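Local coordinates for oligopeptide-binding protein AppA (Bacillus subtilis, PDB 1XOC) that binds oligopeptides outside the cell membrane for an ABC transporter, as part of a permease that can replace the Opp system in sporulation and genetic competence, at residues T57-K62 / A152-A157; D145-N150 / S422-Q427. All blocks are in the same frame, centred on the assembly; numbering follows the deposited sequence. Where two conformers were deposited one is given.

Interaction 1 of 2, residues T57-K62 / A152-A157; sequences TKTDEK and ALDSTA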
loop_
_atom_site.group_PDB
_atom_site.type_symbol
_atom_site.label_atom_id
_atom_site.label_comp_id
_atom_site.label_asym_id
_atom_site.label_seq_id
_atom_site.Cartn_x
_atom_site.Cartn_y
_atom_site.Cartn_z
ATOM N N THR A 57 -9.331 -8.250 13.541
ATOM C CA THR A 57 -10.120 -7.019 13.416
ATOM C C THR A 57 -10.203 -6.598 11.968
ATOM O O THR A 57 -9.489 -7.155 11.113
ATOM C CB THR A 57 -9.514 -5.850 14.194
ATOM O OG1 THR A 57 -8.177 -5.635 13.704
ATOM C CG2 THR A 57 -9.515 -6.113 15.706
ATOM N N LYS A 58 -10.993 -5.590 11.675
ATOM C CA LYS A 58 -11.197 -5.062 10.338
ATOM C C LYS A 58 -11.489 -3.584 10.475
ATOM O O LYS A 58 -12.287 -3.184 11.325
ATOM C CB LYS A 58 -12.389 -5.777 9.692
ATOM C CG LYS A 58 -12.760 -5.368 8.317
ATOM C CD LYS A 58 -14.063 -6.093 7.884
ATOM C CE LYS A 58 -13.828 -7.433 7.236
ATOM N NZ LYS A 58 -15.136 -8.135 6.916
ATOM N N THR A 59 -10.844 -2.760 9.666
ATOM C CA THR A 59 -11.077 -1.329 9.682
ATOM C C THR A 59 -12.129 -1.010 8.634
ATOM O O THR A 59 -11.996 -1.394 7.447
ATOM C CB THR A 59 -9.771 -0.524 9.511
ATOM O OG1 THR A 59 -8.940 -0.745 10.660
ATOM C CG2 THR A 59 -10.013 0.935 9.356
ATOM N N ASP A 60 -13.211 -0.374 9.080
ATOM C CA ASP A 60 -14.353 -0.160 8.223
ATOM C C ASP A 60 -14.212 1.083 7.348
ATOM O O ASP A 60 -13.163 1.751 7.348
ATOM C CB ASP A 60 -15.649 -0.197 9.030
ATOM C CG ASP A 60 -15.870 1.024 9.837
ATOM O OD1 ASP A 60 -15.102 1.995 9.690
ATOM O OD2 ASP A 60 -16.856 1.066 10.635
ATOM N N GLU A 61 -15.244 1.344 6.550
ATOM C CA GLU A 61 -15.195 2.446 5.580
ATOM C C GLU A 61 -15.096 3.842 6.194
ATOM O O GLU A 61 -14.735 4.802 5.505
ATOM C CB GLU A 61 -16.371 2.371 4.607
ATOM C CG GLU A 61 -17.716 2.757 5.178
ATOM C CD GLU A 61 -18.380 1.686 6.043
ATOM O OE1 GLU A 61 -19.509 1.953 6.499
ATOM O OE2 GLU A 61 -17.816 0.586 6.264
ATOM N N LYS A 62 -15.394 3.955 7.493
ATOM C CA LYS A 62 -15.175 5.192 8.258
ATOM C C LYS A 62 -13.828 5.198 9.004
ATOM O O LYS A 62 -13.501 6.142 9.716
ATOM C CB LYS A 62 -16.325 5.427 9.228
ATOM C CG LYS A 62 -17.693 5.316 8.573
ATOM C CD LYS A 62 -18.751 6.036 9.385
ATOM C CE LYS A 62 -18.767 7.564 9.118
ATOM N NZ LYS A 62 -19.611 8.376 10.087
ATOM N N ALA A 152 -1.666 -4.011 13.389
ATOM C CA ALA A 152 -1.265 -5.410 13.372
ATOM C C ALA A 152 -2.472 -6.319 13.344
ATOM O O ALA A 152 -2.516 -7.301 12.591
ATOM C CB ALA A 152 -0.343 -5.793 14.546
ATOM N N LEU A 153 -3.471 -6.016 14.173
ATOM C CA LEU A 153 -4.659 -6.877 14.291
ATOM C C LEU A 153 -5.476 -6.993 13.004
ATOM O O LEU A 153 -6.117 -8.037 12.773
ATOM C CB LEU A 153 -5.565 -6.406 15.465
ATOM C CG LEU A 153 -4.906 -6.615 16.805
ATOM C CD1 LEU A 153 -5.818 -6.035 17.888
ATOM C CD2 LEU A 153 -4.602 -8.028 17.116
ATOM N N ASP A 154 -5.525 -5.941 12.200
ATOM C CA ASP A 154 -6.351 -6.014 10.991
ATOM C C ASP A 154 -5.508 -6.377 9.779
ATOM O O ASP A 154 -6.075 -6.631 8.728
ATOM C CB ASP A 154 -7.179 -4.777 10.708
ATOM C CG ASP A 154 -6.384 -3.548 10.583
ATOM O OD1 ASP A 154 -7.001 -2.489 10.274
ATOM O OD2 ASP A 154 -5.168 -3.564 10.841
ATOM N N SER A 155 -4.191 -6.371 9.935
ATOM C CA SER A 155 -3.257 -6.662 8.810
ATOM C C SER A 155 -2.744 -8.073 8.758
ATOM O O SER A 155 -2.191 -8.500 7.719
ATOM C CB SER A 155 -2.062 -5.731 8.906
ATOM O OG SER A 155 -2.489 -4.390 8.838
ATOM N N THR A 156 -2.931 -8.816 9.848
ATOM C CA THR A 156 -2.350 -10.128 10.007
ATOM C C THR A 156 -3.351 -11.249 9.697
ATOM O O THR A 156 -4.227 -11.574 10.504
ATOM C CB THR A 156 -1.755 -10.329 11.382
ATOM O OG1 THR A 156 -0.917 -9.212 11.691
ATOM C CG2 THR A 156 -0.928 -11.650 11.477
ATOM N N ALA A 157 -3.198 -11.813 8.500
ATOM C CA ALA A 157 -4.017 -12.951 8.073
ATOM C C ALA A 157 -3.682 -14.183 8.869
ATOM O O ALA A 157 -2.512 -14.546 8.954
ATOM C CB ALA A 157 -3.792 -13.250 6.584
HETATM O O HOH W 1 -8.858 -6.774 8.413
HETATM O O HOH W 2 -8.858 -3.953 7.807
#

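Interaction 2 of 2, residues D145-N150 / S422-Q427; sequences DGNFYN and STFPDQ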
loop_
_atom_site.group_PDB
_atom_site.type_symbol
_atom_site.label_atom_id
_atom_site.label_comp_id
_atom_site.label_asym_id
_atom_site.label_seq_id
_atom_site.Cartn_x
_atom_site.Cartn_y
_atom_site.Cartn_z
ATOM N N ASP A 145 2.585 0.932 21.845
ATOM C CA ASP A 145 2.602 1.341 20.452
ATOM C C ASP A 145 1.244 1.071 19.846
ATOM O O ASP A 145 0.817 -0.088 19.686
ATOM C CB ASP A 145 3.720 0.585 19.720
ATOM C CG ASP A 145 3.919 1.035 18.262
ATOM O OD1 ASP A 145 4.990 0.690 17.728
ATOM O OD2 ASP A 145 3.050 1.725 17.691
ATOM N N GLY A 146 0.550 2.154 19.511
ATOM C CA GLY A 146 -0.776 2.062 18.905
ATOM C C GLY A 146 -0.839 1.338 17.576
ATOM O O GLY A 146 -1.923 0.945 17.119
ATOM N N ASN A 147 0.301 1.119 16.935
ATOM C CA ASN A 147 0.303 0.311 15.724
ATOM C C ASN A 147 -0.150 -1.119 15.943
ATOM O O ASN A 147 -0.597 -1.788 15.000
ATOM C CB ASN A 147 1.666 0.294 15.042
ATOM C CG ASN A 147 1.884 1.495 14.229
ATOM O OD1 ASN A 147 1.428 1.558 13.073
ATOM N ND2 ASN A 147 2.537 2.491 14.812
ATOM N N PHE A 148 -0.012 -1.625 17.165
ATOM C CA PHE A 148 -0.411 -2.993 17.386
ATOM C C PHE A 148 -1.925 -3.142 17.264
ATOM O O PHE A 148 -2.417 -3.904 16.411
ATOM C CB PHE A 148 0.102 -3.604 18.705
ATOM C CG PHE A 148 -0.347 -5.005 18.871
ATOM C CD1 PHE A 148 0.193 -6.020 18.113
ATOM C CD2 PHE A 148 -1.410 -5.311 19.666
ATOM C CE1 PHE A 148 -0.282 -7.298 18.234
ATOM C CE2 PHE A 148 -1.874 -6.590 19.754
ATOM C CZ PHE A 148 -1.312 -7.573 19.029
ATOM N N TYR A 149 -2.678 -2.468 18.130
ATOM C CA TYR A 149 -4.121 -2.599 18.060
ATOM C C TYR A 149 -4.666 -2.136 16.700
ATOM O O TYR A 149 -5.609 -2.716 16.162
ATOM C CB TYR A 149 -4.763 -1.800 19.214
ATOM C CG TYR A 149 -6.273 -1.880 19.215
ATOM C CD1 TYR A 149 -7.032 -0.915 18.568
ATOM C CD2 TYR A 149 -6.934 -2.961 19.784
ATOM C CE1 TYR A 149 -8.420 -1.010 18.528
ATOM C CE2 TYR A 149 -8.333 -3.067 19.726
ATOM C CZ TYR A 149 -9.047 -2.077 19.108
ATOM O OH TYR A 149 -10.418 -2.140 19.058
ATOM N N ASN A 150 -4.089 -1.054 16.163
ATOM C CA ASN A 150 -4.748 -0.329 15.072
ATOM C C ASN A 150 -4.293 -0.790 13.713
ATOM O O ASN A 150 -4.948 -0.513 12.718
ATOM C CB ASN A 150 -4.572 1.189 15.216
ATOM C CG ASN A 150 -5.298 1.742 16.410
ATOM O OD1 ASN A 150 -6.517 1.933 16.368
ATOM N ND2 ASN A 150 -4.564 2.005 17.490
ATOM N N SER A 422 -1.381 3.339 5.616
ATOM C CA SER A 422 -1.969 2.725 6.789
ATOM C C SER A 422 -3.153 3.555 7.273
ATOM O O SER A 422 -3.131 4.799 7.204
ATOM C CB SER A 422 -0.944 2.642 7.911
ATOM O OG SER A 422 -1.505 1.925 8.989
ATOM N N THR A 423 -4.164 2.883 7.818
ATOM C CA THR A 423 -5.326 3.572 8.387
ATOM C C THR A 423 -5.022 4.179 9.748
ATOM O O THR A 423 -5.785 5.009 10.251
ATOM C CB THR A 423 -6.576 2.637 8.511
ATOM O OG1 THR A 423 -6.254 1.508 9.305
ATOM C CG2 THR A 423 -7.025 2.141 7.161
ATOM N N PHE A 424 -3.936 3.724 10.368
ATOM C CA PHE A 424 -3.414 4.330 11.584
ATOM C C PHE A 424 -2.191 5.122 11.199
ATOM O O PHE A 424 -1.206 4.578 10.716
ATOM C CB PHE A 424 -3.055 3.280 12.624
ATOM C CG PHE A 424 -2.573 3.853 13.910
ATOM C CD1 PHE A 424 -3.462 4.479 14.752
ATOM C CD2 PHE A 424 -1.231 3.792 14.263
ATOM C CE1 PHE A 424 -3.040 5.032 15.969
ATOM C CE2 PHE A 424 -0.803 4.357 15.473
ATOM C CZ PHE A 424 -1.709 4.966 16.311
ATOM N N PRO A 425 -2.249 6.440 11.383
ATOM C CA PRO A 425 -1.223 7.315 10.827
ATOM C C PRO A 425 0.072 7.263 11.636
ATOM O O PRO A 425 0.110 7.740 12.764
ATOM C CB PRO A 425 -1.890 8.693 10.903
ATOM C CG PRO A 425 -2.741 8.604 12.107
ATOM C CD PRO A 425 -3.286 7.200 12.102
ATOM N N ASP A 426 1.112 6.657 11.064
ATOM C CA ASP A 426 2.443 6.587 11.704
ATOM C C ASP A 426 3.481 6.381 10.570
ATOM O O ASP A 426 3.479 5.340 9.856
ATOM C CB ASP A 426 2.512 5.481 12.796
ATOM C CG ASP A 426 3.897 5.403 13.511
ATOM O OD1 ASP A 426 4.057 4.655 14.537
ATOM O OD2 ASP A 426 4.829 6.115 13.075
ATOM N N GLN A 427 4.343 7.392 10.414
ATOM C CA GLN A 427 5.341 7.495 9.349
ATOM C C GLN A 427 6.601 6.679 9.620
ATOM O O GLN A 427 7.474 6.597 8.765
ATOM C CB GLN A 427 5.779 8.956 9.205
ATOM C CG GLN A 427 4.669 9.941 8.901
ATOM C CD GLN A 427 3.868 9.536 7.738
ATOM O OE1 GLN A 427 2.627 9.476 7.808
ATOM N NE2 GLN A 427 4.551 9.208 6.644
HETATM O O HOH W 3 1.906 2.982 10.191
HETATM O O HOH W 4 -7.034 1.000 11.687
#

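Interaction 1 of 2, residues T57-K62 / A152-A157
The wall of the peptide-binding cleft is built here from the outermost strand of a five-stranded antiparallel sheet, 57-59, and the last turn of helix 147-155, where Thr57 and Thr59 meet Leu153 and Asp154. The CA atoms of Thr57 and Asp154 come within 4.6 Å, so backbone packs almost directly on backbone. A weak hydrogen bond from Thr57 N to Leu153 O, 3.3 Å long, ties the strand to the helix end. Thr57 OG1 lies between its backbone N and carbonyl carbon (chi1 58°), 3.2 Å from Leu153 CB, while CG2 touches that CB from farther off. In return, CA of Asp154 makes a CH...O contact with Thr57 O, and a water donates to both Thr57 O and Asp154 O.

Thr59 OG1 lies anti to its own carbonyl carbon (chi1 -66°) and donates to Asp154 OD1 across 2.6 Å, meeting that oxygen nearly along its C-O axis. A second water accepts from Thr59 N at 3.0 Å and donates weakly to OD1. The bound peptide completes the site: OD1 is also hydrogen-bonded to its backbone, against which Thr59 packs. Within the sheet, Thr57 and Thr59 also touch Val65 of the adjoining strand 65-76, and Leu153 packs on Tyr107 of helix 100-108.

Asp154 OD1 is thus a buried oxygen shared by protein and ligand. The Thr59 hydroxyl, from a residue that itself packs on the peptide, probably steadies the carboxylate, and the short bond would be expected to draw off some of its charge. For Asp154, this is a contact to the peptide main chain that does not depend on which side chain the peptide residue carries.

Interaction 2 of 2, residues D145-N150 / S422-Q427
Phe424 projects from the loop 422-427 against the first turn of helix 147-155, its ring meeting Gly146, Asn147 and Asn150. Its CB points toward the helix, 3.7 Å from CB of Asn150, and CG lies anti to the backbone N (chi1 -177°). CG and CD1 stay on Asn150: CD1 is 3.5 Å from its CB, and CE1 3.7 Å from its ND2. The Asn150 amide and the ring are almost parallel, 8° apart. At the ring edge by CD2, near the ring plane, lies Asn147 OD1, its amide turned nearly perpendicular to the ring. CE2 and CZ approach the backbone carbonyl carbon of Gly146, whose O stands over the ring centre, 3.9 Å above its plane; that O also accepts from Asn150 N and ND2.

The other end of the Asn147 amide, ND2, gives a weak hydrogen bond to Asp426 OD1 at 2.7 Å and a straighter one, in its amide plane, to Asp145 OD2. Asp145 also caps Asn147 N. The two carboxylates, 4.4 Å apart between Asp145 OD2 and Asp426 OD1, would repel, but Lys458 forms salt bridges to both. Asn147 OD1 is bonded to Asn151 ND2, and a water links it to Asp426 O.

Some 270 residues apart in sequence, loop and helix meet beside the bound peptide, whose backbone Ser422 and Thr423 bond, consistent with two solute-binding lobes closing over the ligand. The loop runs from strand 414-420 to helix 428-431, where Asp426 OD2 caps Tyr428 N. Phe424, also touching Asn151, packs on the start of helix 147-155, and Asn150 on Val65 of strand 65-76.

How the interactions relate
Helix 147-155 serves both contacts: its first turn takes Phe424 in interaction 2 and its last turn carries Asp154 in interaction 1, with centres about 11 Å apart. Probable hydrogen bonds of the wider i to i-5 spacing join them, Ala152 N to Asn147 O at 2.9 Å and Leu153 N to Phe148 O at 3.3 Å. The two also meet at the bound peptide. Asp154 OD1 and Ser155 OG grip its backbone from interaction 1, the latter weakly, and Ser422 and Thr423 do so from interaction 2. Thr59 OG1 and Thr423 OG1 pack 3.8 Å apart, so the strand and the loop approach each other beside the ligand, with the helix touching both.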